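Local coordinates for protein precorrin-8x Methyl Mutase (Thermus thermophilus, PDB 1V9C) that probably catalyses the methyl-group rearrangement that turns precorrin-8X into hydrogenobyrinate in adenosylcobalamin (vitamin B12) biosynthesis, at residues S26-P31 with I201-D206; Q53-A58 with P153-G158; K61-G66 with G128-V133. All blocks are in the same frame, centred on the assembly; numbering follows the deposited sequence.

Contact 1 (S26-P31 with I201-D206); sequences SPLEWP and IRLAAD. With SO4 (sulfate ion), chain F.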
ATOM      1  N   SER B  26      23.295  -8.469   3.969  1.00 44.52           N
ATOM      2  CA  SER B  26      23.835  -8.903   5.251  1.00 45.04           C
ATOM      3  C   SER B  26      22.788  -9.682   6.028  1.00 48.09           C
ATOM      4  O   SER B  26      21.653  -9.822   5.585  1.00 49.64           O
ATOM      5  CB  SER B  26      24.276  -7.693   6.078  1.00 50.30           C
ATOM      6  OG  SER B  26      23.202  -7.156   6.837  1.00 50.93           O
ATOM      7  N   PRO B  27      23.163 -10.213   7.202  1.00 50.17           N
ATOM      8  CA  PRO B  27      22.220 -10.976   8.024  1.00 48.67           C
ATOM      9  C   PRO B  27      21.082 -10.112   8.560  1.00 47.41           C
ATOM     10  O   PRO B  27      19.967 -10.591   8.752  1.00 48.59           O
ATOM     11  CB  PRO B  27      23.106 -11.522   9.141  1.00 50.23           C
ATOM     12  CG  PRO B  27      24.433 -11.700   8.451  1.00 49.43           C
ATOM     13  CD  PRO B  27      24.543 -10.408   7.686  1.00 49.47           C
ATOM     14  N   LEU B  28      21.370  -8.842   8.807  1.00 45.07           N
ATOM     15  CA  LEU B  28      20.364  -7.918   9.321  1.00 44.69           C
ATOM     16  C   LEU B  28      19.551  -7.281   8.214  1.00 41.31           C
ATOM     17  O   LEU B  28      18.414  -6.885   8.423  1.00 42.28           O
ATOM     18  CB  LEU B  28      21.018  -6.800  10.121  1.00 43.78           C
ATOM     19  CG  LEU B  28      21.514  -7.119  11.517  1.00 44.74           C
ATOM     20  CD1 LEU B  28      22.228  -5.885  12.047  1.00 48.87           C
ATOM     21  CD2 LEU B  28      20.356  -7.513  12.419  1.00 36.47           C
ATOM     22  N   GLU B  29      20.145  -7.180   7.035  1.00 39.06           N
ATOM     23  CA  GLU B  29      19.477  -6.565   5.910  1.00 35.17           C
ATOM     24  C   GLU B  29      18.486  -7.486   5.224  1.00 35.65           C
ATOM     25  O   GLU B  29      17.428  -7.043   4.780  1.00 36.15           O
ATOM     26  CB  GLU B  29      20.511  -6.098   4.890  1.00 37.60           C
ATOM     27  CG  GLU B  29      21.400  -4.957   5.358  1.00 37.37           C
ATOM     28  CD  GLU B  29      22.587  -4.738   4.429  1.00 41.04           C
ATOM     29  OE1 GLU B  29      23.347  -3.766   4.640  1.00 45.04           O
ATOM     30  OE2 GLU B  29      22.763  -5.544   3.490  1.00 39.77           O
ATOM     31  N   TRP B  30      18.826  -8.766   5.134  1.00 30.60           N
ATOM     32  CA  TRP B  30      17.960  -9.712   4.457  1.00 29.49           C
ATOM     33  C   TRP B  30      16.509  -9.757   4.936  1.00 28.05           C
ATOM     34  O   TRP B  30      15.606  -9.640   4.125  1.00 29.18           O
ATOM     35  CB  TRP B  30      18.545 -11.128   4.496  1.00 27.44           C
ATOM     36  CG  TRP B  30      17.724 -12.103   3.672  1.00 26.66           C
ATOM     37  CD1 TRP B  30      17.151 -13.272   4.106  1.00 25.84           C
ATOM     38  CD2 TRP B  30      17.310 -11.940   2.308  1.00 22.36           C
ATOM     39  NE1 TRP B  30      16.398 -13.838   3.097  1.00 28.27           N
ATOM     40  CE2 TRP B  30      16.479 -13.042   1.984  1.00 24.37           C
ATOM     41  CE3 TRP B  30      17.555 -10.973   1.330  1.00 23.99           C
ATOM     42  CZ2 TRP B  30      15.893 -13.197   0.722  1.00 26.63           C
ATOM     43  CZ3 TRP B  30      16.967 -11.129   0.063  1.00 27.46           C
ATOM     44  CH2 TRP B  30      16.146 -12.233  -0.224  1.00 26.76           C
ATOM     45  N   PRO B  31      16.273  -9.907   6.252  1.00 27.42           N
ATOM     46  CA  PRO B  31      14.902  -9.965   6.764  1.00 27.18           C
ATOM     47  C   PRO B  31      14.059  -8.788   6.294  1.00 28.17           C
ATOM     48  O   PRO B  31      12.844  -8.885   6.191  1.00 27.70           O
ATOM     49  CB  PRO B  31      15.093  -9.968   8.278  1.00 28.16           C
ATOM     50  CG  PRO B  31      16.445 -10.584   8.454  1.00 27.67           C
ATOM     51  CD  PRO B  31      17.231  -9.903   7.366  1.00 28.02           C
ATOM     52  N   ILE B 201      10.773  -3.766  13.294  1.00 27.08           N
ATOM     53  CA  ILE B 201      10.199  -4.022  14.598  1.00 28.38           C
ATOM     54  C   ILE B 201      10.419  -5.467  15.035  1.00 30.70           C
ATOM     55  O   ILE B 201      10.829  -5.715  16.170  1.00 32.02           O
ATOM     56  CB  ILE B 201       8.698  -3.726  14.616  1.00 29.51           C
ATOM     57  CG1 ILE B 201       8.471  -2.213  14.546  1.00 32.96           C
ATOM     58  CG2 ILE B 201       8.068  -4.317  15.869  1.00 28.34           C
ATOM     59  CD1 ILE B 201       7.000  -1.798  14.521  1.00 34.62           C
ATOM     60  N   ARG B 202      10.148  -6.415  14.139  1.00 30.31           N
ATOM     61  CA  ARG B 202      10.321  -7.833  14.462  1.00 31.47           C
ATOM     62  C   ARG B 202      11.776  -8.171  14.802  1.00 33.38           C
ATOM     63  O   ARG B 202      12.030  -8.967  15.693  1.00 34.53           O
ATOM     64  CB  ARG B 202       9.858  -8.706  13.297  1.00 29.65           C
ATOM     65  CG  ARG B 202      10.073 -10.199  13.508  1.00 35.91           C
ATOM     66  CD  ARG B 202       9.166 -10.728  14.605  1.00 45.58           C
ATOM     67  NE  ARG B 202       9.343 -12.162  14.829  1.00 58.02           N
ATOM     68  CZ  ARG B 202       9.112 -13.108  13.920  1.00 63.06           C
ATOM     69  NH1 ARG B 202       8.689 -12.790  12.703  1.00 63.04           N
ATOM     70  NH2 ARG B 202       9.305 -14.382  14.232  1.00 66.92           N
ATOM     71  N   LEU B 203      12.722  -7.576  14.080  1.00 35.33           N
ATOM     72  CA  LEU B 203      14.141  -7.823  14.333  1.00 39.81           C
ATOM     73  C   LEU B 203      14.494  -7.261  15.699  1.00 39.08           C
ATOM     74  O   LEU B 203      15.253  -7.859  16.449  1.00 43.29           O
ATOM     75  CB  LEU B 203      15.017  -7.136  13.277  1.00 37.71           C
ATOM     76  CG  LEU B 203      15.412  -7.881  12.004  1.00 40.34           C
ATOM     77  CD1 LEU B 203      16.042  -6.903  11.017  1.00 34.53           C
ATOM     78  CD2 LEU B 203      16.381  -8.997  12.347  1.00 39.57           C
ATOM     79  N   ALA B 204      13.936  -6.099  16.009  1.00 37.23           N
ATOM     80  CA  ALA B 204      14.194  -5.445  17.274  1.00 33.83           C
ATOM     81  C   ALA B 204      13.626  -6.276  18.409  1.00 39.85           C
ATOM     82  O   ALA B 204      14.300  -6.524  19.406  1.00 43.00           O
ATOM     83  CB  ALA B 204      13.575  -4.074  17.265  1.00 29.93           C
ATOM     84  N   ALA B 205      12.376  -6.702  18.251  1.00 42.04           N
ATOM     85  CA  ALA B 205      11.711  -7.518  19.257  1.00 44.07           C
ATOM     86  C   ALA B 205      12.554  -8.761  19.549  1.00 44.96           C
ATOM     87  O   ALA B 205      12.662  -9.201  20.692  1.00 46.53           O
ATOM     88  CB  ALA B 205      10.334  -7.922  18.760  1.00 44.13           C
ATOM     89  N   ASP B 206      13.152  -9.311  18.501  1.00 45.25           N
ATOM     90  CA  ASP B 206      13.994 -10.495  18.614  1.00 49.63           C
ATOM     91  C   ASP B 206      15.450 -10.106  18.892  1.00 49.52           C
ATOM     92  O   ASP B 206      16.381 -10.869  18.620  1.00 48.02           O
ATOM     93  CB  ASP B 206      13.897 -11.321  17.325  1.00 48.57           C
ATOM     94  CG  ASP B 206      12.483 -11.835  17.069  1.00 55.71           C
ATOM     95  OD1 ASP B 206      11.598 -11.580  17.920  1.00 59.32           O
ATOM     96  OD2 ASP B 206      12.253 -12.491  16.026  1.00 54.88           O
TER
HETATM   97  S   SO4 F1004       5.661 -10.351  12.606  1.00 41.80           S
HETATM   98  O1  SO4 F1004       5.268  -9.023  12.115  1.00 42.45           O
HETATM   99  O2  SO4 F1004       5.712 -10.348  14.080  1.00 46.87           O
HETATM  100  O3  SO4 F1004       6.983 -10.700  12.059  1.00 41.37           O
HETATM  101  O4  SO4 F1004       4.678 -11.350  12.153  1.00 44.10           O
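Leu203 reaches from the last turn of helix 190-205 to Leu28 and Pro31, where the chain enters helix 30-40. An ST motif shapes that entry: Ser26 OG accepts from Glu29 N at 3.1 Å. In return, Ser26 N donates to Glu29 OE2 at 3.0 Å, meeting the carboxylate from above its plane. The tight part is Leu203 against Leu28 and Pro31. Its chi1 (-91°) is turned well off a staggered value, and in this pose both methyls face segment 26-31. Leu203 CD1 lies 3.5 Å from the backbone O of Leu28. Leu203 CD2 sits 4.2 Å from Leu28 CD2 and equally far from Pro31 CG. Val56 and Glu57 of helix 55-65 pack against Leu28 as well. The looser, polar side belongs to Arg202, which does not touch segment 26-31. Its chain bends at chi2 (68°) and folds round a sulfate ion, most likely picked up from the crystallisation medium. Arg35 NH1 also binds this ion. Arg202 NE makes a salt bridge to Asp206 OD2 at 3.2 Å; Thr211 OG1 is hydrogen-bonded to the same oxygen. An alanine in place of Arg202 would probably leave Asp206 without this charged mate and weaken the hold on the anion. Sulfate O3 approaches the guanidinium edge-on and accepts from Arg202 NH1 at 2.8 Å with a bent N-H...O angle of 136°.

Contact 2 (Q53-A58 with P153-G158); sequences QGAVEA and PALVLG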
ATOM      1  N   GLN B  53      25.417   2.091   5.263  1.00 48.11           N
ATOM      2  CA  GLN B  53      26.175   1.497   6.355  1.00 48.68           C
ATOM      3  C   GLN B  53      25.499   1.774   7.699  1.00 44.98           C
ATOM      4  O   GLN B  53      25.202   2.924   8.022  1.00 45.94           O
ATOM      5  CB  GLN B  53      27.591   2.076   6.352  1.00 56.76           C
ATOM      6  CG  GLN B  53      28.536   1.480   7.377  1.00 61.52           C
ATOM      7  CD  GLN B  53      29.908   2.120   7.314  1.00 68.50           C
ATOM      8  OE1 GLN B  53      30.572   2.090   6.274  1.00 68.35           O
ATOM      9  NE2 GLN B  53      30.341   2.709   8.427  1.00 70.30           N
ATOM     10  N   GLY B  54      25.244   0.715   8.465  1.00 42.58           N
ATOM     11  CA  GLY B  54      24.608   0.856   9.770  1.00 39.36           C
ATOM     12  C   GLY B  54      23.121   1.200   9.814  1.00 35.26           C
ATOM     13  O   GLY B  54      22.586   1.452  10.894  1.00 39.36           O
ATOM     14  N   ALA B  55      22.453   1.207   8.660  1.00 35.66           N
ATOM     15  CA  ALA B  55      21.023   1.536   8.571  1.00 33.62           C
ATOM     16  C   ALA B  55      20.117   0.684   9.472  1.00 31.19           C
ATOM     17  O   ALA B  55      19.404   1.207  10.327  1.00 33.28           O
ATOM     18  CB  ALA B  55      20.553   1.433   7.118  1.00 31.11           C
ATOM     19  N   VAL B  56      20.154  -0.625   9.286  1.00 31.24           N
ATOM     20  CA  VAL B  56      19.323  -1.513  10.086  1.00 34.50           C
ATOM     21  C   VAL B  56      19.538  -1.351  11.591  1.00 38.06           C
ATOM     22  O   VAL B  56      18.564  -1.194  12.349  1.00 34.93           O
ATOM     23  CB  VAL B  56      19.557  -2.979   9.703  1.00 32.20           C
ATOM     24  CG1 VAL B  56      18.572  -3.872  10.447  1.00 31.73           C
ATOM     25  CG2 VAL B  56      19.368  -3.149   8.216  1.00 29.04           C
ATOM     26  N   GLU B  57      20.800  -1.389  12.023  1.00 39.95           N
ATOM     27  CA  GLU B  57      21.120  -1.238  13.442  1.00 38.83           C
ATOM     28  C   GLU B  57      20.618   0.113  13.926  1.00 39.14           C
ATOM     29  O   GLU B  57      20.134   0.244  15.052  1.00 40.17           O
ATOM     30  CB  GLU B  57      22.629  -1.344  13.684  1.00 46.16           C
ATOM     31  CG  GLU B  57      23.278  -2.601  13.116  1.00 50.96           C
ATOM     32  CD  GLU B  57      23.860  -2.377  11.730  1.00 56.58           C
ATOM     33  OE1 GLU B  57      23.130  -1.865  10.851  1.00 55.88           O
ATOM     34  OE2 GLU B  57      25.049  -2.715  11.520  1.00 56.37           O
ATOM     35  N   ALA B  58      20.723   1.121  13.072  1.00 37.79           N
ATOM     36  CA  ALA B  58      20.242   2.446  13.443  1.00 38.17           C
ATOM     37  C   ALA B  58      18.723   2.377  13.628  1.00 36.71           C
ATOM     38  O   ALA B  58      18.151   3.072  14.467  1.00 38.90           O
ATOM     39  CB  ALA B  58      20.600   3.451  12.357  1.00 40.74           C
ATOM     40  N   PRO B 153      17.441  12.735  11.625  1.00 47.34           N
ATOM     41  CA  PRO B 153      16.489  11.639  11.843  1.00 44.60           C
ATOM     42  C   PRO B 153      17.306  10.380  12.118  1.00 41.70           C
ATOM     43  O   PRO B 153      18.391  10.218  11.569  1.00 42.83           O
ATOM     44  CB  PRO B 153      15.752  11.547  10.510  1.00 45.09           C
ATOM     45  CG  PRO B 153      15.899  12.920   9.917  1.00 48.03           C
ATOM     46  CD  PRO B 153      17.323  13.273  10.261  1.00 45.47           C
ATOM     47  N   ALA B 154      16.806   9.495  12.967  1.00 37.25           N
ATOM     48  CA  ALA B 154      17.545   8.274  13.257  1.00 35.97           C
ATOM     49  C   ALA B 154      17.714   7.454  11.989  1.00 34.47           C
ATOM     50  O   ALA B 154      18.782   6.887  11.760  1.00 36.58           O
ATOM     51  CB  ALA B 154      16.822   7.452  14.324  1.00 37.54           C
ATOM     52  N   LEU B 155      16.669   7.395  11.160  1.00 32.66           N
ATOM     53  CA  LEU B 155      16.719   6.631   9.909  1.00 32.21           C
ATOM     54  C   LEU B 155      15.683   7.108   8.906  1.00 31.65           C
ATOM     55  O   LEU B 155      14.588   7.510   9.281  1.00 32.65           O
ATOM     56  CB  LEU B 155      16.499   5.137  10.187  1.00 30.83           C
ATOM     57  CG  LEU B 155      16.220   4.234   8.971  1.00 31.23           C
ATOM     58  CD1 LEU B 155      17.450   4.132   8.044  1.00 20.31           C
ATOM     59  CD2 LEU B 155      15.831   2.856   9.483  1.00 26.16           C
ATOM     60  N   VAL B 156      16.022   7.037   7.625  1.00 31.67           N
ATOM     61  CA  VAL B 156      15.105   7.473   6.580  1.00 30.29           C
ATOM     62  C   VAL B 156      14.876   6.401   5.517  1.00 33.24           C
ATOM     63  O   VAL B 156      15.812   5.939   4.870  1.00 29.08           O
ATOM     64  CB  VAL B 156      15.623   8.757   5.870  1.00 31.71           C
ATOM     65  CG1 VAL B 156      14.667   9.158   4.746  1.00 23.83           C
ATOM     66  CG2 VAL B 156      15.754   9.880   6.869  1.00 26.22           C
ATOM     67  N   LEU B 157      13.617   6.013   5.346  1.00 31.96           N
ATOM     68  CA  LEU B 157      13.247   5.017   4.351  1.00 32.49           C
ATOM     69  C   LEU B 157      12.774   5.787   3.109  1.00 31.42           C
ATOM     70  O   LEU B 157      11.665   6.325   3.074  1.00 28.78           O
ATOM     71  CB  LEU B 157      12.128   4.122   4.898  1.00 35.33           C
ATOM     72  CG  LEU B 157      12.408   3.366   6.199  1.00 33.32           C
ATOM     73  CD1 LEU B 157      11.185   2.565   6.596  1.00 39.37           C
ATOM     74  CD2 LEU B 157      13.604   2.455   6.023  1.00 38.16           C
ATOM     75  N   GLY B 158      13.635   5.860   2.100  1.00 28.94           N
ATOM     76  CA  GLY B 158      13.283   6.591   0.900  1.00 25.29           C
ATOM     77  C   GLY B 158      12.751   5.667  -0.170  1.00 27.69           C
ATOM     78  O   GLY B 158      13.512   5.164  -1.002  1.00 22.43           O
TER
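Leu155 and Ala55 make the main apolar touch between strand 155-158 and the first turn of helix 55-65. With chi1 at 167°, CG stands opposite the backbone N of Leu155, and chi2 (67°) then sets both methyls against the helix. Leu155 CD2 lies 4.0 Å from the carbonyl O of Ala55. The other branch, Leu155 CD1, is 4.2 Å from Ala55 CB. One turn further on, Ala58 points at the strand end, and its CB rests 3.9 Å from the carbonyl O of Ala154. The backbones come closest here, with Ala58 CA 6.4 Å from Ala154 CA. No hydrogen bond joins the two segments. The contact is a helix laid over one face of the doubly wound alpha/beta sheet. Leu155 points to this face, while Val156 turns to the other and packs on Leu140 of helix 137-147. In the next shell, Leu200 of helix 190-205 packs on Leu155, Ile181 of the neighbouring strand touches Ala55, and Pro179 touches Ala58. The strand itself is fixed on both edges. Leu155 bonds through its backbone to Ala129 and Val131, and Val156 to Pro179 and Ile181. Gly54 holds the N-cap position, with a positive phi of 73°. Gly54 O accepts the first regular helix bond, from Ala58 N at 2.9 Å.

Contact 3 (K61-G66 with G128-V133); sequences KAIQAG and GAIVGV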
ATOM      1  N   LYS B  61      17.775   0.293  17.028  1.00 38.02           N
ATOM      2  CA  LYS B  61      18.093   1.175  18.138  1.00 42.16           C
ATOM      3  C   LYS B  61      16.987   2.216  18.327  1.00 39.39           C
ATOM      4  O   LYS B  61      16.506   2.426  19.443  1.00 39.53           O
ATOM      5  CB  LYS B  61      19.442   1.852  17.868  1.00 44.76           C
ATOM      6  CG  LYS B  61      19.623   3.232  18.484  1.00 54.16           C
ATOM      7  CD  LYS B  61      19.859   3.199  19.992  1.00 56.89           C
ATOM      8  CE  LYS B  61      20.127   4.611  20.513  1.00 55.41           C
ATOM      9  NZ  LYS B  61      20.517   4.639  21.950  1.00 57.65           N
ATOM     10  N   ALA B  62      16.575   2.858  17.237  1.00 36.60           N
ATOM     11  CA  ALA B  62      15.526   3.867  17.325  1.00 32.86           C
ATOM     12  C   ALA B  62      14.218   3.211  17.743  1.00 33.35           C
ATOM     13  O   ALA B  62      13.488   3.725  18.595  1.00 31.82           O
ATOM     14  CB  ALA B  62      15.364   4.565  15.994  1.00 35.28           C
ATOM     15  N   ILE B  63      13.917   2.069  17.141  1.00 33.60           N
ATOM     16  CA  ILE B  63      12.695   1.358  17.481  1.00 36.17           C
ATOM     17  C   ILE B  63      12.646   1.125  18.991  1.00 35.31           C
ATOM     18  O   ILE B  63      11.658   1.441  19.649  1.00 39.34           O
ATOM     19  CB  ILE B  63      12.630   0.003  16.760  1.00 35.22           C
ATOM     20  CG1 ILE B  63      12.419   0.221  15.265  1.00 38.59           C
ATOM     21  CG2 ILE B  63      11.518  -0.830  17.323  1.00 32.57           C
ATOM     22  CD1 ILE B  63      12.660  -1.019  14.457  1.00 48.94           C
ATOM     23  N   GLN B  64      13.727   0.575  19.522  1.00 34.58           N
ATOM     24  CA  GLN B  64      13.851   0.276  20.946  1.00 39.98           C
ATOM     25  C   GLN B  64      13.860   1.503  21.851  1.00 41.84           C
ATOM     26  O   GLN B  64      13.466   1.421  23.017  1.00 43.70           O
ATOM     27  CB  GLN B  64      15.119  -0.539  21.182  1.00 35.60           C
ATOM     28  CG  GLN B  64      15.000  -1.956  20.688  1.00 43.41           C
ATOM     29  CD  GLN B  64      16.323  -2.672  20.662  1.00 49.11           C
ATOM     30  OE1 GLN B  64      16.386  -3.877  20.404  1.00 51.87           O
ATOM     31  NE2 GLN B  64      17.398  -1.935  20.922  1.00 50.34           N
ATOM     32  N   ALA B  65      14.312   2.632  21.311  1.00 41.71           N
ATOM     33  CA  ALA B  65      14.370   3.877  22.061  1.00 42.02           C
ATOM     34  C   ALA B  65      12.974   4.446  22.209  1.00 42.69           C
ATOM     35  O   ALA B  65      12.730   5.327  23.037  1.00 47.33           O
ATOM     36  CB  ALA B  65      15.254   4.878  21.341  1.00 41.86           C
ATOM     37  N   GLY B  66      12.054   3.947  21.397  1.00 38.40           N
ATOM     38  CA  GLY B  66      10.699   4.449  21.467  1.00 35.90           C
ATOM     39  C   GLY B  66      10.556   5.592  20.487  1.00 34.30           C
ATOM     40  O   GLY B  66       9.631   6.405  20.588  1.00 32.16           O
ATOM     41  N   GLY B 128      16.006  11.913  15.961  1.00 49.79           N
ATOM     42  CA  GLY B 128      15.770  10.637  16.613  1.00 47.13           C
ATOM     43  C   GLY B 128      14.653   9.849  15.950  1.00 44.19           C
ATOM     44  O   GLY B 128      14.375   8.712  16.323  1.00 45.45           O
ATOM     45  N   ALA B 129      14.023  10.443  14.944  1.00 40.95           N
ATOM     46  CA  ALA B 129      12.907   9.794  14.273  1.00 36.66           C
ATOM     47  C   ALA B 129      13.232   8.923  13.071  1.00 36.11           C
ATOM     48  O   ALA B 129      14.272   9.072  12.424  1.00 36.45           O
ATOM     49  CB  ALA B 129      11.884  10.832  13.875  1.00 38.63           C
ATOM     50  N   ILE B 130      12.328   7.985  12.804  1.00 30.85           N
ATOM     51  CA  ILE B 130      12.442   7.100  11.663  1.00 27.07           C
ATOM     52  C   ILE B 130      11.431   7.704  10.705  1.00 26.78           C
ATOM     53  O   ILE B 130      10.258   7.842  11.047  1.00 27.73           O
ATOM     54  CB  ILE B 130      12.037   5.653  12.019  1.00 23.86           C
ATOM     55  CG1 ILE B 130      13.129   5.019  12.881  1.00 22.50           C
ATOM     56  CG2 ILE B 130      11.853   4.830  10.733  1.00 21.57           C
ATOM     57  CD1 ILE B 130      12.711   3.721  13.560  1.00 25.93           C
ATOM     58  N   VAL B 131      11.889   8.092   9.523  1.00 27.64           N
ATOM     59  CA  VAL B 131      11.019   8.712   8.538  1.00 28.54           C
ATOM     60  C   VAL B 131      10.694   7.766   7.396  1.00 28.71           C
ATOM     61  O   VAL B 131      11.587   7.192   6.782  1.00 28.62           O
ATOM     62  CB  VAL B 131      11.658   9.984   7.959  1.00 28.91           C
ATOM     63  CG1 VAL B 131      10.675  10.671   7.026  1.00 29.37           C
ATOM     64  CG2 VAL B 131      12.055  10.926   9.099  1.00 29.18           C
ATOM     65  N   GLY B 132       9.403   7.610   7.123  1.00 26.70           N
ATOM     66  CA  GLY B 132       8.970   6.717   6.065  1.00 22.54           C
ATOM     67  C   GLY B 132       8.311   7.453   4.923  1.00 23.13           C
ATOM     68  O   GLY B 132       7.243   8.052   5.083  1.00 23.14           O
ATOM     69  N   VAL B 133       8.947   7.408   3.760  1.00 17.93           N
ATOM     70  CA  VAL B 133       8.405   8.066   2.580  1.00 20.66           C
ATOM     71  C   VAL B 133       8.135   7.036   1.483  1.00 21.83           C
ATOM     72  O   VAL B 133       9.046   6.351   1.021  1.00 20.29           O
ATOM     73  CB  VAL B 133       9.385   9.151   2.049  1.00 22.85           C
ATOM     74  CG1 VAL B 133       8.758   9.913   0.888  1.00 22.19           C
ATOM     75  CG2 VAL B 133       9.750  10.107   3.175  1.00 28.34           C
TER
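In the doubly wound alpha/beta sheet, the last turn of helix 55-65 lies over the start of strand 130-133, and Ala62 and Ile63 meet Ile130 there. Ile130 stands up from the strand with CG1 anti to its carbonyl carbon (chi1 -73°). This sends the long branch to the helix. Its end methyl, CD1, does most of the touching. Ile130 CD1 is 3.7 Å from Ala62 CB and 3.9 Å from Ile63 CG1. The two isoleucine side chains cross obliquely. Ala62 CB also lies 4.3 Å from the carbonyl O of Gly128, just before the strand. Leu200 and Ala204 of helix 190-205 pack on Ile63, and Leu197 packs on Ile130, so that helix touches both isoleucines. The helix ends right after the contact in a Schellman motif. Gly66 has positive phi (91°), and its N bonds to Ile63 O at 3.1 Å and more weakly to Ala62 O. The strand is held in the sheet by backbone bonds of Ile130 to Arg68 and Leu70. The next residue, Val131, packs on Phe139 and Leu143 of helix 137-147, on the other face. Helices on both faces of a largely parallel sheet make a three-layer alpha/beta/alpha sandwich, here of the doubly wound type.

In the fold
Helix 55-65 ties the three contacts together. Contacts 2 and 3 use its two ends and lie about 8 Å apart, centre to centre. Their strands are neighbours in the sheet, with probable hydrogen bonds from Leu157 N to Val131 O and from Val131 N to Leu155 O, both 2.8 Å. Contact 1 lies beside the same helix, its centre about 13 Å from that of contact 2 and about 14 Å from that of contact 3. Leu203 CD1 is 4.0 Å from Val56 CG1, and Ala204 CB is 3.8 Å from Ile63 CG2. The sulfate belongs to contact 1, on its Arg202 side.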